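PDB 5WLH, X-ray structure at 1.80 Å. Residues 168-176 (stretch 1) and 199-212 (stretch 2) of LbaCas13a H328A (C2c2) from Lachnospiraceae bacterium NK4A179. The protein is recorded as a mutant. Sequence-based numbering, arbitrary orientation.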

# COMPACT_ATOMS: atom_id res chain seq x y z
N ASN A 168 27.94 -4.49 42.24
CA ASN A 168 26.68 -3.88 42.64
C ASN A 168 25.60 -4.91 42.95
O ASN A 168 24.44 -4.54 43.15
CB ASN A 168 26.17 -2.93 41.55
CG ASN A 168 27.16 -1.83 41.23
OD1 ASN A 168 28.12 -1.60 41.96
ND2 ASN A 168 26.93 -1.14 40.11
N ILE A 169 25.94 -6.19 42.98
CA ILE A 169 24.98 -7.27 43.19
C ILE A 169 25.22 -7.88 44.56
O ILE A 169 26.35 -8.30 44.87
CB ILE A 169 25.08 -8.34 42.09
CG1 ILE A 169 24.88 -7.71 40.71
CG2 ILE A 169 24.06 -9.44 42.34
CD1 ILE A 169 23.43 -7.46 40.35
N ASP A 170 24.18 -7.94 45.37
CA ASP A 170 24.21 -8.61 46.67
C ASP A 170 23.03 -9.57 46.78
O ASP A 170 22.33 -9.62 47.79
CB ASP A 170 24.21 -7.60 47.81
CG ASP A 170 25.60 -7.13 48.17
OD1 ASP A 170 26.50 -7.99 48.31
OD2 ASP A 170 25.81 -5.90 48.32
N ASN A 171 22.81 -10.34 45.72
CA ASN A 171 21.73 -11.30 45.65
C ASN A 171 22.28 -12.65 45.22
O ASN A 171 23.37 -12.76 44.65
CB ASN A 171 20.63 -10.84 44.68
CG ASN A 171 20.25 -9.38 44.87
OD1 ASN A 171 20.84 -8.49 44.26
ND2 ASN A 171 19.26 -9.14 45.73
N LYS A 172 21.51 -13.69 45.52
CA LYS A 172 21.82 -15.04 45.07
C LYS A 172 21.06 -15.29 43.77
O LYS A 172 19.83 -15.39 43.77
CB LYS A 172 21.44 -16.07 46.14
CG LYS A 172 22.36 -17.28 46.20
CD LYS A 172 23.80 -16.87 46.48
CE LYS A 172 24.60 -18.01 47.10
NZ LYS A 172 25.93 -17.55 47.58
N VAL A 173 21.79 -15.36 42.66
CA VAL A 173 21.17 -15.59 41.37
C VAL A 173 21.36 -17.06 40.99
O VAL A 173 22.34 -17.70 41.38
CB VAL A 173 21.75 -14.66 40.28
CG1 VAL A 173 21.88 -13.23 40.81
CG2 VAL A 173 23.07 -15.17 39.76
N SER A 174 20.39 -17.59 40.26
CA SER A 174 20.43 -18.95 39.77
C SER A 174 20.89 -18.97 38.32
O SER A 174 21.05 -17.93 37.68
CB SER A 174 19.05 -19.60 39.89
OG SER A 174 18.08 -18.87 39.15
N GLU A 175 21.11 -20.18 37.80
CA GLU A 175 21.35 -20.31 36.37
C GLU A 175 20.13 -19.88 35.57
O GLU A 175 20.27 -19.25 34.51
CB GLU A 175 21.73 -21.76 36.03
CG GLU A 175 22.25 -21.93 34.62
CD GLU A 175 22.19 -23.35 34.12
OE1 GLU A 175 23.07 -24.16 34.49
OE2 GLU A 175 21.27 -23.67 33.34
N ASP A 176 18.93 -20.19 36.06
CA ASP A 176 17.72 -19.83 35.33
C ASP A 176 17.54 -18.32 35.27
O ASP A 176 17.05 -17.78 34.27
CB ASP A 176 16.49 -20.49 35.97
CG ASP A 176 15.23 -20.30 35.14
OD1 ASP A 176 15.20 -20.75 33.97
OD2 ASP A 176 14.27 -19.70 35.66
N LEU A 199 29.23 -15.36 27.61
CA LEU A 199 28.65 -14.55 28.68
C LEU A 199 28.06 -15.43 29.77
O LEU A 199 28.27 -15.17 30.96
CB LEU A 199 27.58 -13.63 28.10
CG LEU A 199 26.80 -12.80 29.11
CD1 LEU A 199 27.76 -12.04 30.03
CD2 LEU A 199 25.91 -11.84 28.33
N LYS A 200 27.33 -16.47 29.39
CA LYS A 200 26.77 -17.37 30.39
C LYS A 200 27.87 -17.98 31.25
O LYS A 200 27.75 -18.04 32.48
CB LYS A 200 25.96 -18.47 29.72
CG LYS A 200 25.57 -19.55 30.72
CD LYS A 200 24.26 -20.20 30.39
CE LYS A 200 23.79 -21.04 31.56
NZ LYS A 200 22.61 -21.85 31.17
N LYS A 201 28.95 -18.43 30.62
CA LYS A 201 30.06 -19.03 31.36
C LYS A 201 30.67 -18.03 32.33
O LYS A 201 30.95 -18.36 33.49
CB LYS A 201 31.12 -19.52 30.37
CG LYS A 201 32.37 -20.15 30.98
CD LYS A 201 33.03 -21.06 29.93
CE LYS A 201 34.33 -21.68 30.44
NZ LYS A 201 35.05 -22.43 29.35
N LEU A 202 30.84 -16.79 31.87
CA LEU A 202 31.34 -15.73 32.73
C LEU A 202 30.41 -15.47 33.90
O LEU A 202 30.87 -15.33 35.04
CB LEU A 202 31.51 -14.46 31.89
CG LEU A 202 31.73 -13.14 32.63
CD1 LEU A 202 33.07 -13.16 33.25
CD2 LEU A 202 31.63 -11.99 31.64
N LEU A 203 29.10 -15.42 33.65
CA LEU A 203 28.16 -15.13 34.73
C LEU A 203 28.08 -16.28 35.73
O LEU A 203 27.91 -16.06 36.93
CB LEU A 203 26.77 -14.84 34.16
CG LEU A 203 26.68 -13.49 33.46
CD1 LEU A 203 25.39 -13.39 32.66
CD2 LEU A 203 26.78 -12.37 34.49
N MET A 204 28.17 -17.52 35.24
CA MET A 204 28.17 -18.65 36.17
C MET A 204 29.43 -18.64 37.04
O MET A 204 29.36 -18.92 38.24
CB MET A 204 28.04 -19.97 35.40
CG MET A 204 26.68 -20.12 34.69
SD MET A 204 25.27 -20.43 35.77
CE MET A 204 25.51 -22.17 36.16
N ASN A 205 30.58 -18.32 36.44
CA ASN A 205 31.80 -18.17 37.23
C ASN A 205 31.68 -16.99 38.20
O ASN A 205 32.13 -17.08 39.35
CB ASN A 205 33.01 -17.98 36.31
CG ASN A 205 33.28 -19.21 35.44
OD1 ASN A 205 32.78 -20.30 35.71
ND2 ASN A 205 34.08 -19.03 34.38
N ALA A 206 31.07 -15.89 37.75
CA ALA A 206 30.94 -14.72 38.61
C ALA A 206 30.13 -15.04 39.86
O ALA A 206 30.44 -14.56 40.96
CB ALA A 206 30.29 -13.56 37.86
N PHE A 207 29.07 -15.83 39.71
CA PHE A 207 28.19 -16.13 40.82
C PHE A 207 28.48 -17.49 41.45
O PHE A 207 27.64 -18.02 42.18
CB PHE A 207 26.74 -16.01 40.36
CG PHE A 207 26.36 -14.60 40.02
CD1 PHE A 207 26.28 -13.64 41.02
CD2 PHE A 207 26.15 -14.20 38.71
CE1 PHE A 207 25.95 -12.33 40.73
CE2 PHE A 207 25.82 -12.89 38.41
CZ PHE A 207 25.72 -11.96 39.43
N ASP A 208 29.68 -18.03 41.20
CA ASP A 208 30.18 -19.26 41.83
C ASP A 208 29.19 -20.41 41.69
O ASP A 208 28.92 -21.15 42.65
CB ASP A 208 30.53 -19.00 43.30
CG ASP A 208 31.58 -17.92 43.46
OD1 ASP A 208 32.67 -18.08 42.88
OD2 ASP A 208 31.31 -16.92 44.17
N LEU A 209 28.65 -20.58 40.48
CA LEU A 209 27.76 -21.68 40.17
C LEU A 209 28.49 -22.68 39.29
O LEU A 209 29.13 -22.26 38.31
CB LEU A 209 26.49 -21.18 39.46
CG LEU A 209 25.69 -20.11 40.22
CD1 LEU A 209 24.50 -19.61 39.41
CD2 LEU A 209 25.22 -20.64 41.59
N PRO A 210 28.48 -23.97 39.61
CA PRO A 210 29.20 -24.93 38.78
C PRO A 210 28.66 -24.92 37.36
O PRO A 210 27.44 -24.94 37.14
CB PRO A 210 28.95 -26.27 39.48
CG PRO A 210 28.70 -25.89 40.90
CD PRO A 210 27.91 -24.60 40.81
N TYR A 211 29.58 -24.88 36.41
CA TYR A 211 29.20 -24.75 35.01
C TYR A 211 30.34 -25.25 34.15
O TYR A 211 31.51 -24.96 34.42
CB TYR A 211 28.87 -23.30 34.66
CG TYR A 211 28.30 -23.16 33.29
CD1 TYR A 211 27.03 -23.63 33.00
CD2 TYR A 211 29.01 -22.54 32.28
CE1 TYR A 211 26.48 -23.49 31.75
CE2 TYR A 211 28.47 -22.40 31.01
CZ TYR A 211 27.21 -22.88 30.76
OH TYR A 211 26.67 -22.77 29.51
N SER A 212 29.99 -25.96 33.09
CA SER A 212 30.98 -26.41 32.13
C SER A 212 30.50 -26.07 30.73
O SER A 212 29.36 -26.37 30.36
CB SER A 212 31.25 -27.91 32.28
OG SER A 212 31.90 -28.14 33.52

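Residues 168-176 pack against residues 199-212 in LbaCas13a H328A. Stretch 1 is mostly loop and enters a helix at Glu 175; stretch 2 carries the last turns of a helix, through Ala 206, and then a loop that turns at Phe 207 and Asp 208. Backbones approach at two points, with CA-CA distances of 7.1 Å for Val 173 and Phe 207 and 7.0 Å for Glu 175 and Met 204. No backbone-to-backbone hydrogen bond joins the stretches; side chains meet side chains, and Leu 209 also meets the stretch 1 backbone. The contact buries 388 Å² in total.

The apolar core of the contact is the ring of Phe 207, the first residue to leave helical geometry, which points its CA-to-CB bond toward stretch 1. Val 173 CG2 lies over one face of this ring, 3.5 Å from the centroid and 21° off the normal, a CH-pi contact in which a methyl group meets the pi cloud; the same CG2 is 3.3 Å from Phe 207 CG. Ile 169 CG2 instead meets the ring at its edge, 3.8 Å from Phe 207 CE1.

A methyl group also packs on backbone. Beyond the helix end, the chain turns through Asp 208, whose phi and psi are both positive, and Leu 209 N donates to Met 204 O (2.9 Å). Leu 209 CD1 then makes van der Waals contact with the stretch 1 backbone, 3.5 Å from Val 173 O and 3.8 Å from Glu 175 N.

Among the polar and mixed contacts, Glu 175 and Lys 200 form a salt bridge, the charged groups meeting at 3.1 Å between Glu 175 OE2 and Lys 200 NZ; its hydrogen bond is weak. The lysine CA-to-CB bond points sideways, but the extended chain brings the ammonium to the carboxylate. The aliphatic part of Glu 175 packs as well, its CG 3.6 Å from Met 204 SD. At the helix start, Ser 174 turns its CA-to-CB bond away from stretch 2, and its side chain caps a backbone N just past stretch 1.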